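Local coordinates for 2-dehydropantoate 2-reductase, putative (Enterococcus faecalis, PDB 2EW2), which probably catalyses the NADPH-dependent reduction of ketopantoate to pantoate, a step in pantothenate biosynthesis, at residues 130-135 with 150-155; 16-21 with 174-179; 68-73 with 94-99; 5-10 with 73-78; 226-231 with 297-302. All coordinates share one frame; numbering follows the deposited sequence. Where two conformers were deposited one is given.

Contact 1. Residues 130-135 with 150-155; sequences ITMWTA and EIELEN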
# COMPACT_ATOMS: atom_id res chain seq x y z
N ILE B 130 23.95 20.94 -1.66
CA ILE B 130 24.41 19.64 -2.09
C ILE B 130 25.92 19.75 -2.16
O ILE B 130 26.44 20.69 -2.77
CB ILE B 130 23.80 19.25 -3.46
CG1 ILE B 130 22.28 19.19 -3.38
CG2 ILE B 130 24.35 17.90 -3.96
CD1 ILE B 130 21.60 19.22 -4.74
N THR B 131 26.61 18.82 -1.52
CA THR B 131 28.06 18.78 -1.62
C THR B 131 28.52 17.66 -2.55
O THR B 131 28.08 16.51 -2.42
CB THR B 131 28.75 18.69 -0.23
OG1 THR B 131 30.16 18.59 -0.42
CG2 THR B 131 28.28 17.49 0.58
N MSE B 132 29.37 18.01 -3.50
CA MSE B 132 29.91 17.04 -4.46
C MSE B 132 31.34 16.62 -4.08
O MSE B 132 31.96 15.81 -4.79
CB MSE B 132 29.88 17.61 -5.89
CG MSE B 132 28.48 17.78 -6.50
SE MSE B 132 27.47 19.32 -5.81
CE MSE B 132 26.07 19.42 -7.20
N TRP B 133 31.86 17.16 -2.98
CA TRP B 133 33.21 16.79 -2.49
C TRP B 133 33.20 15.36 -1.97
O TRP B 133 32.13 14.80 -1.69
CB TRP B 133 33.68 17.73 -1.37
CG TRP B 133 34.02 19.12 -1.82
CD1 TRP B 133 33.18 20.18 -1.88
CD2 TRP B 133 35.30 19.58 -2.29
NE1 TRP B 133 33.84 21.29 -2.37
CE2 TRP B 133 35.15 20.95 -2.62
CE3 TRP B 133 36.55 18.98 -2.46
CZ2 TRP B 133 36.20 21.73 -3.10
CZ3 TRP B 133 37.60 19.75 -2.94
CH2 TRP B 133 37.42 21.12 -3.26
N THR B 134 34.38 14.76 -1.84
CA THR B 134 34.51 13.45 -1.20
C THR B 134 35.38 13.61 0.05
O THR B 134 36.14 14.55 0.16
CB THR B 134 35.09 12.37 -2.17
OG1 THR B 134 36.44 12.71 -2.52
CG2 THR B 134 34.25 12.27 -3.45
N ALA B 135 35.23 12.70 1.00
CA ALA B 135 36.07 12.67 2.19
C ALA B 135 36.09 11.26 2.77
O ALA B 135 35.09 10.57 2.73
CB ALA B 135 35.56 13.65 3.23
N GLU B 150 32.47 20.55 -5.35
CA GLU B 150 31.76 21.81 -5.34
C GLU B 150 30.62 21.69 -4.34
O GLU B 150 30.29 20.58 -3.90
CB GLU B 150 31.22 22.18 -6.74
CG GLU B 150 30.26 21.16 -7.34
CD GLU B 150 29.59 21.66 -8.62
OE1 GLU B 150 29.28 22.88 -8.72
OE2 GLU B 150 29.35 20.84 -9.53
N ILE B 151 30.04 22.83 -3.98
CA ILE B 151 28.83 22.85 -3.17
C ILE B 151 27.87 23.80 -3.85
O ILE B 151 28.25 24.93 -4.16
CB ILE B 151 29.11 23.32 -1.71
CG1 ILE B 151 30.15 22.42 -1.03
CG2 ILE B 151 27.81 23.36 -0.84
CD1 ILE B 151 30.46 22.80 0.40
N GLU B 152 26.66 23.33 -4.12
CA GLU B 152 25.59 24.19 -4.60
C GLU B 152 24.66 24.45 -3.40
O GLU B 152 24.42 23.54 -2.61
CB GLU B 152 24.82 23.51 -5.75
CG GLU B 152 25.69 23.20 -6.99
CD GLU B 152 24.87 22.63 -8.15
OE1 GLU B 152 23.91 21.86 -7.90
OE2 GLU B 152 25.18 22.98 -9.32
N LEU B 153 24.20 25.69 -3.24
CA LEU B 153 23.31 26.01 -2.12
C LEU B 153 22.22 26.99 -2.52
O LEU B 153 22.33 27.69 -3.54
CB LEU B 153 24.08 26.49 -0.88
CG LEU B 153 24.86 27.82 -0.97
CD1 LEU B 153 23.96 29.03 -0.61
CD2 LEU B 153 26.05 27.75 -0.05
N GLU B 154 21.17 27.04 -1.72
CA GLU B 154 20.00 27.86 -2.00
C GLU B 154 19.33 28.17 -0.67
O GLU B 154 19.21 27.30 0.16
CB GLU B 154 19.02 27.08 -2.91
CG GLU B 154 17.85 27.92 -3.36
CD GLU B 154 16.87 27.24 -4.30
OE1 GLU B 154 16.96 26.01 -4.57
OE2 GLU B 154 15.97 27.97 -4.77
N ASN B 155 18.92 29.43 -0.48
CA ASN B 155 18.03 29.80 0.64
C ASN B 155 16.64 29.27 0.37
O ASN B 155 16.16 29.32 -0.76
CB ASN B 155 17.94 31.33 0.80
CG ASN B 155 17.61 32.03 -0.51
OD1 ASN B 155 16.60 32.73 -0.63
ND2 ASN B 155 18.47 31.84 -1.50
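Ile130 and Thr131, at the end of strand 126-131, pair with Glu152 and Ile151 of strand 151-155, an antiparallel junction in the large sheet of the Rossmann-type domain. Ile130 and Glu152 are a hydrogen-bonded pair. Ile130 N donates to Glu152 O at 2.8 Å, and Glu152 N donates back to Ile130 O at 3.0 Å. Thr131 and Ile151 form the non-hydrogen-bonded pair that follows. Their side chains lie side by side and point the same way. Pairing goes one bond beyond the strand, where Met132 N reaches Glu150 O at 2.8 Å with an N-H...O angle of 172°. Strands 103-106 and 126-131 run parallel here; 151-155 and 178-180 run against them.

Trp133 then turns its indole over the Glu150 backbone. Glu150 N lies 3.3 Å above the ring plane, toward the rim. Ile151 CG1 sits in the ring plane at the edge, 3.9 Å from Trp133 CD1. Trp133 NE1 donates to Leu176 O. The side chain of Met132, a selenomethionine, was deposited in two conformers, so its approach to Glu150 and Glu152 is doubtful. Met14 of helix 13-24 covers Thr131 and Trp133, while Val184 of helix 184-195 packs on Ile130 and Glu152.

Contact 2. Residues 16-21 with 174-179; sequences SRLGIM and AGLNPS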
# COMPACT_ATOMS: atom_id res chain seq x y z
N SER B 16 34.57 17.24 8.62
CA SER B 16 35.99 17.47 8.83
C SER B 16 36.65 18.17 7.65
O SER B 16 37.45 19.08 7.84
CB SER B 16 36.70 16.15 9.16
OG SER B 16 36.30 15.70 10.44
N ARG B 17 36.29 17.78 6.43
CA ARG B 17 36.78 18.50 5.24
C ARG B 17 36.38 19.96 5.28
O ARG B 17 37.23 20.85 5.14
CB ARG B 17 36.28 17.89 3.93
CG ARG B 17 36.72 18.73 2.73
CD ARG B 17 36.14 18.26 1.42
NE ARG B 17 36.83 17.10 0.84
CZ ARG B 17 38.03 17.11 0.24
NH1 ARG B 17 38.51 15.99 -0.27
NH2 ARG B 17 38.75 18.23 0.15
N LEU B 18 35.08 20.21 5.47
CA LEU B 18 34.58 21.57 5.51
C LEU B 18 35.23 22.35 6.66
O LEU B 18 35.63 23.50 6.49
CB LEU B 18 33.04 21.61 5.63
CG LEU B 18 32.19 20.88 4.57
CD1 LEU B 18 30.79 21.46 4.47
CD2 LEU B 18 32.84 20.84 3.20
N GLY B 19 35.37 21.70 7.81
CA GLY B 19 35.99 22.34 8.97
C GLY B 19 37.42 22.81 8.73
O GLY B 19 37.76 23.97 9.00
N ILE B 20 38.27 21.91 8.25
CA ILE B 20 39.66 22.22 7.92
C ILE B 20 39.78 23.37 6.92
O ILE B 20 40.55 24.30 7.14
CB ILE B 20 40.41 20.97 7.35
CG1 ILE B 20 40.65 19.97 8.48
CG2 ILE B 20 41.76 21.40 6.74
CD1 ILE B 20 41.07 18.57 8.02
N MSE B 21 39.04 23.27 5.82
CA MSE B 21 39.11 24.22 4.72
C MSE B 21 38.60 25.60 5.13
O MSE B 21 39.20 26.61 4.78
CB MSE B 21 38.37 23.67 3.51
CG MSE B 21 38.98 22.38 2.94
SE MSE B 21 38.09 21.77 1.30
CE MSE B 21 38.69 23.13 0.08
N ALA B 174 37.52 29.84 0.93
CA ALA B 174 37.98 28.61 1.56
C ALA B 174 38.27 27.49 0.56
O ALA B 174 38.66 26.40 0.98
CB ALA B 174 36.96 28.14 2.61
N GLY B 175 38.07 27.75 -0.72
CA GLY B 175 38.36 26.78 -1.79
C GLY B 175 37.31 25.69 -1.98
O GLY B 175 37.56 24.66 -2.60
N LEU B 176 36.11 25.92 -1.45
CA LEU B 176 35.07 24.90 -1.48
C LEU B 176 34.31 24.84 -2.80
O LEU B 176 33.44 23.99 -2.97
CB LEU B 176 34.13 25.06 -0.29
CG LEU B 176 34.64 24.56 1.06
CD1 LEU B 176 33.84 25.15 2.19
CD2 LEU B 176 34.56 23.04 1.10
N ASN B 177 34.66 25.71 -3.75
CA ASN B 177 33.98 25.80 -5.06
C ASN B 177 32.44 25.91 -4.98
O ASN B 177 31.71 25.15 -5.63
CB ASN B 177 34.40 24.66 -6.01
CG ASN B 177 35.86 24.76 -6.47
OD1 ASN B 177 36.39 25.85 -6.73
ND2 ASN B 177 36.51 23.62 -6.56
N PRO B 178 31.93 26.90 -4.22
CA PRO B 178 30.49 27.07 -4.06
C PRO B 178 29.84 27.73 -5.26
O PRO B 178 30.51 28.44 -6.02
CB PRO B 178 30.41 28.03 -2.88
CG PRO B 178 31.59 28.91 -3.08
CD PRO B 178 32.68 27.94 -3.48
N SER B 179 28.54 27.51 -5.43
CA SER B 179 27.75 28.32 -6.31
C SER B 179 26.34 28.46 -5.74
O SER B 179 25.85 27.55 -5.06
CB SER B 179 27.70 27.73 -7.72
OG SER B 179 26.88 26.58 -7.77
O HOH W 1 40.99 26.78 2.55
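Leu18 and Met21, on one side of helix 13-24, pack against Leu176 and the Ala174-Gly175 turn. The apolar part centres on one methyl group, Leu176 CD2. Leu18 CD2 meets it at 3.5 Å, tighter than usual for two carbons, and the two leucine side chains cross at about a right angle. The selenium of Met21, a selenomethionine, lies against the same methyl, with SE 3.8 Å from Leu176 CD2.

A second group of contacts joins methyl groups to backbone carbonyls. The Met21 chain is extended through chi2 and bends at chi3 (70°), which sets CE over the turn. There Met21 CE is 3.3 Å from Gly175 O and 3.4 Å from Ala174 O. In return, Ala174 CB rests 3.5 Å from Met21 O.

No direct hydrogen bond joins the two segments. One water bridges them instead. It donates to Met21 O at 2.9 Å and to Ala174 O at 2.8 Å, so it links the helix carbonyl of Met21 to the turn carbonyl of Ala174.

The turn itself is a Schellman motif. Gly175 has a positive phi (79°) and is the first residue to leave the helical conformation after helix 161-173.

Around the contact, Phe171 of helix 161-173 touches Leu176, and Phe51 of strand 47-51 touches Met21. Arg17 NE donates to Thr134 O. The contact therefore sets helix 13-24 against the link between helix 161-173 and strand 178-180.

Contact 3. Residues 68-73 with 94-99; sequences IDHQNE and IQPMIT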
# COMPACT_ATOMS: atom_id res chain seq x y z
N ILE B 68 27.19 20.98 25.27
CA ILE B 68 26.91 22.34 24.82
C ILE B 68 25.99 23.08 25.80
O ILE B 68 24.96 22.56 26.21
CB ILE B 68 26.31 22.35 23.38
CG1 ILE B 68 27.27 21.68 22.38
CG2 ILE B 68 25.93 23.77 22.93
CD1 ILE B 68 28.58 22.46 22.14
N ASP B 69 26.37 24.29 26.18
CA ASP B 69 25.52 25.12 27.01
C ASP B 69 25.71 26.59 26.67
O ASP B 69 26.41 26.93 25.70
CB ASP B 69 25.75 24.85 28.51
CG ASP B 69 27.19 25.12 28.95
OD1 ASP B 69 27.88 25.99 28.39
OD2 ASP B 69 27.61 24.44 29.91
N HIS B 70 25.09 27.46 27.46
CA HIS B 70 25.12 28.88 27.17
C HIS B 70 26.47 29.56 27.44
O HIS B 70 26.63 30.76 27.21
CB HIS B 70 23.92 29.61 27.79
CG HIS B 70 22.69 29.54 26.95
ND1 HIS B 70 21.90 28.41 26.89
CD2 HIS B 70 22.15 30.42 26.07
CE1 HIS B 70 20.90 28.62 26.05
NE2 HIS B 70 21.04 29.83 25.53
N GLN B 71 27.46 28.78 27.85
CA GLN B 71 28.83 29.29 27.87
C GLN B 71 29.57 29.04 26.55
O GLN B 71 30.67 29.56 26.35
CB GLN B 71 29.60 28.73 29.07
CG GLN B 71 28.97 29.22 30.39
CD GLN B 71 29.88 29.04 31.57
OE1 GLN B 71 31.09 28.90 31.42
NE2 GLN B 71 29.30 29.04 32.77
N ASN B 72 28.95 28.27 25.66
CA ASN B 72 29.48 28.10 24.31
C ASN B 72 29.26 29.33 23.45
O ASN B 72 28.36 30.12 23.71
CB ASN B 72 28.90 26.86 23.65
CG ASN B 72 29.55 25.59 24.15
OD1 ASN B 72 30.65 25.23 23.71
ND2 ASN B 72 28.90 24.92 25.07
N GLU B 73 30.09 29.48 22.42
CA GLU B 73 30.02 30.61 21.51
C GLU B 73 28.73 30.55 20.71
O GLU B 73 28.26 29.47 20.38
CB GLU B 73 31.19 30.57 20.52
CG GLU B 73 32.56 30.80 21.15
CD GLU B 73 33.01 32.24 21.05
OE1 GLU B 73 33.37 32.69 19.92
OE2 GLU B 73 33.02 32.94 22.09
N ILE B 94 22.32 21.78 20.44
CA ILE B 94 23.17 22.93 20.09
C ILE B 94 22.44 24.27 20.06
O ILE B 94 23.06 25.29 19.82
CB ILE B 94 24.00 22.68 18.80
CG1 ILE B 94 23.10 22.61 17.56
CG2 ILE B 94 24.81 21.41 18.95
CD1 ILE B 94 23.94 22.42 16.25
N GLN B 95 21.14 24.26 20.37
CA GLN B 95 20.38 25.49 20.61
C GLN B 95 21.10 26.62 21.35
O GLN B 95 20.97 27.77 20.93
CB GLN B 95 19.08 25.20 21.36
CG GLN B 95 17.97 24.76 20.45
CD GLN B 95 16.65 24.68 21.18
OE1 GLN B 95 15.76 25.47 20.92
NE2 GLN B 95 16.53 23.71 22.09
N PRO B 96 21.85 26.33 22.44
CA PRO B 96 22.58 27.45 23.07
C PRO B 96 23.50 28.25 22.14
O PRO B 96 23.86 29.39 22.45
CB PRO B 96 23.40 26.76 24.18
CG PRO B 96 22.64 25.50 24.48
CD PRO B 96 22.06 25.06 23.16
N MSE B 97 23.85 27.68 20.98
CA MSE B 97 24.75 28.36 20.05
C MSE B 97 24.00 29.14 18.98
O MSE B 97 24.62 29.82 18.16
CB MSE B 97 25.73 27.37 19.40
CG MSE B 97 26.56 26.62 20.41
SE MSE B 97 27.72 25.30 19.53
CE MSE B 97 29.20 26.47 19.00
N ILE B 98 22.68 29.05 19.03
CA ILE B 98 21.82 29.67 18.04
C ILE B 98 21.23 30.98 18.58
O ILE B 98 20.75 31.03 19.71
CB ILE B 98 20.65 28.71 17.62
CG1 ILE B 98 21.21 27.42 17.02
CG2 ILE B 98 19.69 29.40 16.63
CD1 ILE B 98 20.17 26.28 16.87
N THR B 99 21.30 32.04 17.77
CA THR B 99 20.53 33.26 18.02
C THR B 99 19.57 33.46 16.85
O THR B 99 19.56 32.66 15.89
CB THR B 99 21.43 34.52 18.13
OG1 THR B 99 21.88 34.92 16.83
CG2 THR B 99 22.63 34.27 19.03
O HOH W 2 25.65 30.43 24.07
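Pro96 and His70 make a CH-pi contact. Pro96 CB stands 3.7 Å from the centroid of the His70 ring, over one face and 22° off the ring normal. The same carbon also touches the backbone, with Pro96 CB 3.4 Å from Asp69 O. Beside it, the Ile68 side chain points toward the 94-99 segment. Its CG2 branch does most of the touching, at 4.0 Å from Pro96 CG and 3.9 Å from Met97 CG. Ile68 and Met97, a selenomethionine, cross at about a right angle. Carbons of Met97 also close over a carbonyl, with Met97 CG 3.3 Å from Glu73 O. That oxygen is buried here and has no polar partner in the model.

Both segments are connections at the end of the parallel part of the Rossmann-type sheet where strands 77-80 and 103-106 begin. The first leads into strand 77-80. The second leaves helix 84-94 through a short 3-10 segment, on the beta-alpha-beta crossover to strand 103-106.

A type I turn from Asp69 to Asn72 positions the first-shell groups. Asp69 O receives both Asn72 N and Asn72 ND2, from the same face of its plane. Asp69 OD1 accepts from Gln71 N at 2.9 Å, an Asx turn, with the donor above the carboxylate plane. Farther out, Phe63 packs on Ile68 and Asn72, and Ile32 packs on Ile94 and Met97.

Contact 4. Residues 5-10 with 73-78; sequences KIAIAG and EQVDLI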
# COMPACT_ATOMS: atom_id res chain seq x y z
N LYS B 5 31.70 32.95 12.26
CA LYS B 5 31.72 31.92 13.29
C LYS B 5 30.85 30.76 12.79
O LYS B 5 29.65 30.93 12.58
CB LYS B 5 31.19 32.43 14.64
CG LYS B 5 31.97 33.62 15.22
CD LYS B 5 31.47 33.97 16.63
CE LYS B 5 32.14 35.24 17.14
NZ LYS B 5 31.35 36.45 16.72
N ILE B 6 31.47 29.60 12.60
CA ILE B 6 30.79 28.43 11.99
C ILE B 6 30.90 27.19 12.85
O ILE B 6 32.01 26.81 13.25
CB ILE B 6 31.35 28.12 10.57
CG1 ILE B 6 31.39 29.40 9.72
CG2 ILE B 6 30.55 26.97 9.86
CD1 ILE B 6 32.14 29.28 8.38
N ALA B 7 29.75 26.57 13.13
CA ALA B 7 29.70 25.30 13.83
C ALA B 7 29.40 24.21 12.79
O ALA B 7 28.58 24.40 11.87
CB ALA B 7 28.65 25.31 14.90
N ILE B 8 30.12 23.09 12.91
CA ILE B 8 29.93 21.94 12.05
C ILE B 8 29.19 20.88 12.85
O ILE B 8 29.76 20.30 13.77
CB ILE B 8 31.28 21.33 11.54
CG1 ILE B 8 32.19 22.40 10.91
CG2 ILE B 8 31.03 20.18 10.56
CD1 ILE B 8 31.69 22.98 9.61
N ALA B 9 27.92 20.65 12.52
CA ALA B 9 27.10 19.70 13.27
C ALA B 9 27.18 18.32 12.60
O ALA B 9 26.49 18.04 11.61
CB ALA B 9 25.63 20.19 13.37
N GLY B 10 28.07 17.50 13.13
CA GLY B 10 28.43 16.20 12.54
C GLY B 10 29.81 16.32 11.93
O GLY B 10 29.94 16.72 10.77
N GLU B 73 30.09 29.48 22.42
CA GLU B 73 30.02 30.61 21.51
C GLU B 73 28.73 30.55 20.71
O GLU B 73 28.26 29.47 20.38
CB GLU B 73 31.19 30.57 20.52
CG GLU B 73 32.56 30.80 21.15
CD GLU B 73 33.01 32.24 21.05
OE1 GLU B 73 33.37 32.69 19.92
OE2 GLU B 73 33.02 32.94 22.09
N GLN B 74 28.16 31.72 20.42
CA GLN B 74 27.01 31.82 19.52
C GLN B 74 27.56 32.03 18.12
O GLN B 74 28.50 32.81 17.93
CB GLN B 74 26.11 32.98 19.93
CG GLN B 74 25.54 32.84 21.34
CD GLN B 74 24.64 34.01 21.74
OE1 GLN B 74 24.99 35.18 21.52
NE2 GLN B 74 23.48 33.70 22.33
N VAL B 75 27.01 31.34 17.13
CA VAL B 75 27.63 31.31 15.81
C VAL B 75 26.74 31.92 14.73
O VAL B 75 25.52 32.05 14.91
CB VAL B 75 28.05 29.87 15.40
CG1 VAL B 75 29.08 29.31 16.38
CG2 VAL B 75 26.83 28.95 15.32
N ASP B 76 27.36 32.29 13.62
CA ASP B 76 26.65 32.85 12.48
C ASP B 76 26.02 31.75 11.61
O ASP B 76 24.98 31.95 11.00
CB ASP B 76 27.62 33.68 11.63
CG ASP B 76 28.38 34.73 12.46
OD1 ASP B 76 27.70 35.55 13.12
OD2 ASP B 76 29.63 34.74 12.47
N LEU B 77 26.70 30.60 11.52
CA LEU B 77 26.31 29.55 10.57
C LEU B 77 26.50 28.20 11.21
O LEU B 77 27.53 27.95 11.83
CB LEU B 77 27.13 29.60 9.27
CG LEU B 77 26.91 28.52 8.19
CD1 LEU B 77 25.50 28.63 7.59
CD2 LEU B 77 27.98 28.58 7.09
N ILE B 78 25.51 27.33 11.05
CA ILE B 78 25.68 25.93 11.40
C ILE B 78 25.56 25.14 10.10
O ILE B 78 24.65 25.38 9.30
CB ILE B 78 24.63 25.44 12.43
CG1 ILE B 78 24.73 26.24 13.74
CG2 ILE B 78 24.83 23.91 12.76
CD1 ILE B 78 23.51 26.04 14.66
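Ala7 and Ala9 pack against Val75 and Ile78 on one face of the parallel part of the Rossmann-type sheet, where strands 5-9 and 77-80 are neighbours. Ala9 CB lies 3.9 Å from Ile78 CG2. Ala7 CB touches Val75 CG2, at 4.1 Å, and Ile78 CG1, both to one side of it. On the other face, Ile6 and Leu77 lie side by side and point the same way. Met90 and Ile94 of helix 84-94 cover Ala9. Gly10, just past the strand, fits the first glycine of a GxGxxG pattern, as in dinucleotide-binding folds.

The backbones register as Ile6 with Leu77 and Ala7 with Ile78. Ala7 N donates to Leu77 O at 2.9 Å. Lys5 O takes two N-H groups, from Leu77 N at 3.2 Å and from Asp76 N at 2.9 Å.

At the polar edge, the Lys5 side chain passes over the backbone before Val75, with Lys5 CD 3.4 Å from Gln74 O. Its charged end stays apart from the nearby acids, with Lys5 NZ 4.9 Å from Asp76 OD2. That carboxylate holds the start of the strand instead. Lys5 N donates to Asp76 OD2 at 2.7 Å (N-H...O angle 172°), on the anti side and 20° out of the carboxylate plane.

Contact 5. Residues 226-231 with 297-302; sequences ISEFAA and PFCAML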
# COMPACT_ATOMS: atom_id res chain seq x y z
N ILE B 226 4.05 9.85 -7.87
CA ILE B 226 4.61 11.09 -8.41
C ILE B 226 3.67 12.27 -8.18
O ILE B 226 4.10 13.36 -7.78
CB ILE B 226 5.00 11.00 -9.91
CG1 ILE B 226 6.22 10.10 -10.10
CG2 ILE B 226 5.32 12.41 -10.50
CD1 ILE B 226 6.50 9.74 -11.55
N SER B 227 2.38 12.05 -8.43
CA SER B 227 1.36 13.07 -8.21
C SER B 227 1.30 13.57 -6.77
O SER B 227 1.07 14.75 -6.54
CB SER B 227 -0.03 12.54 -8.63
OG SER B 227 -0.07 12.49 -10.05
N GLU B 228 1.49 12.66 -5.82
CA GLU B 228 1.53 13.01 -4.39
C GLU B 228 2.74 13.86 -4.04
O GLU B 228 2.60 14.89 -3.35
CB GLU B 228 1.45 11.77 -3.51
CG GLU B 228 0.11 11.04 -3.59
CD GLU B 228 0.03 9.81 -2.71
OE1 GLU B 228 0.97 9.55 -1.93
OE2 GLU B 228 -1.00 9.11 -2.79
N PHE B 229 3.93 13.44 -4.49
CA PHE B 229 5.13 14.27 -4.37
C PHE B 229 4.91 15.67 -4.94
O PHE B 229 5.19 16.67 -4.27
CB PHE B 229 6.37 13.62 -5.02
CG PHE B 229 7.03 12.59 -4.15
CD1 PHE B 229 6.46 11.33 -3.99
CD2 PHE B 229 8.22 12.88 -3.50
CE1 PHE B 229 7.08 10.38 -3.17
CE2 PHE B 229 8.84 11.94 -2.69
CZ PHE B 229 8.26 10.68 -2.52
N ALA B 230 4.42 15.74 -6.18
CA ALA B 230 4.16 17.02 -6.86
C ALA B 230 3.11 17.90 -6.17
O ALA B 230 3.30 19.12 -6.08
CB ALA B 230 3.77 16.79 -8.31
N ALA B 231 2.03 17.29 -5.69
CA ALA B 231 0.98 18.03 -4.99
C ALA B 231 1.49 18.77 -3.75
O ALA B 231 1.13 19.93 -3.53
CB ALA B 231 -0.20 17.11 -4.63
N PRO B 297 -2.16 9.37 0.26
CA PRO B 297 -2.42 8.02 0.77
C PRO B 297 -1.47 6.92 0.28
O PRO B 297 -1.16 6.01 1.04
CB PRO B 297 -3.85 7.76 0.28
CG PRO B 297 -3.94 8.59 -0.99
CD PRO B 297 -3.25 9.84 -0.62
N PHE B 298 -1.02 6.97 -0.98
CA PHE B 298 -0.05 5.95 -1.44
C PHE B 298 1.26 6.07 -0.66
O PHE B 298 1.83 5.06 -0.25
CB PHE B 298 0.18 6.03 -2.95
CG PHE B 298 -0.88 5.34 -3.78
CD1 PHE B 298 -2.24 5.46 -3.45
CD2 PHE B 298 -0.52 4.58 -4.90
CE1 PHE B 298 -3.23 4.83 -4.26
CE2 PHE B 298 -1.51 3.95 -5.70
CZ PHE B 298 -2.85 4.08 -5.38
N CYS B 299 1.72 7.30 -0.43
CA CYS B 299 2.92 7.50 0.42
C CYS B 299 2.71 6.95 1.81
O CYS B 299 3.59 6.31 2.35
CB CYS B 299 3.32 9.00 0.51
SG CYS B 299 4.13 9.58 -0.97
N ALA B 300 1.52 7.20 2.38
CA ALA B 300 1.20 6.75 3.73
C ALA B 300 1.16 5.23 3.82
O ALA B 300 1.75 4.63 4.71
CB ALA B 300 -0.15 7.35 4.20
N MSE B 301 0.47 4.59 2.88
CA MSE B 301 0.38 3.14 2.90
C MSE B 301 1.73 2.49 2.65
O MSE B 301 2.08 1.52 3.30
CB MSE B 301 -0.62 2.63 1.87
CG MSE B 301 -0.77 1.11 1.98
SE MSE B 301 -2.15 0.33 0.83
CE MSE B 301 -2.42 1.59 -0.34
N LEU B 302 2.48 3.03 1.70
CA LEU B 302 3.79 2.45 1.38
C LEU B 302 4.71 2.56 2.58
O LEU B 302 5.42 1.60 2.92
CB LEU B 302 4.39 3.14 0.16
CG LEU B 302 5.67 2.51 -0.43
CD1 LEU B 302 5.42 1.03 -0.82
CD2 LEU B 302 6.13 3.36 -1.61
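Glu228 of helix 218-235 holds the first turn of helix 297-313, a helix-to-helix contact in the all-helical C-terminal domain. The side chain points toward the second helix. It is extended beyond CG (chi2 -180°), which carries its carboxylate across to the backbone N-H groups there. Each oxygen takes one of them. Cys299 N donates to Glu228 OE1 at 2.8 Å, and Phe298 N donates to Glu228 OE2, also at 2.8 Å. Both oxygens use their syn lone pairs, so the carboxylate is gripped as a fork and its rotation is fixed.

Carbon atoms crowd the same group. Pro297 CD comes to 3.2 Å from Glu228 OE2, and Phe298 CB to 3.3 Å from that oxygen. Beside them, Cys299 SG makes a sulfur-aromatic contact with Phe229, 3.8 Å from Phe229 CE1 and oblique to the ring. The axes of segments 226-231 and 297-302 pass 9.4 Å apart, with a signed crossing angle of -113°. Pro297 also packs on Pro297 of the second subunit, so this helix start lies at the dimer interface.

Two N-H donors at a helix N terminus, where the helix dipole is positive, would probably stabilise the negative charge of the buried Glu228.

Overall arrangement
Contact 4 opens first, on strand 5-9, and contact 2 opens next, on helix 13-24. Contact 3 opens at 68-73. Contact 4 then closes at 73-78, so it crosses both contact 2 and contact 3, and it shares Glu73 with contact 3. Contact 3 closes after helix 84-94. Contact 1 opens and closes between 130 and 155. Contact 2 closes last of these four, at 174-179, and its long loop contains contacts 3 and 1. Contacts 1, 2 and 4 reach the large sheet, while contact 3 ties connections at its end. Contact 5 follows in series, opening at 226-231 and closing at 297-302 within the C-terminal helical domain, its centre about 28 Å from that of contact 1.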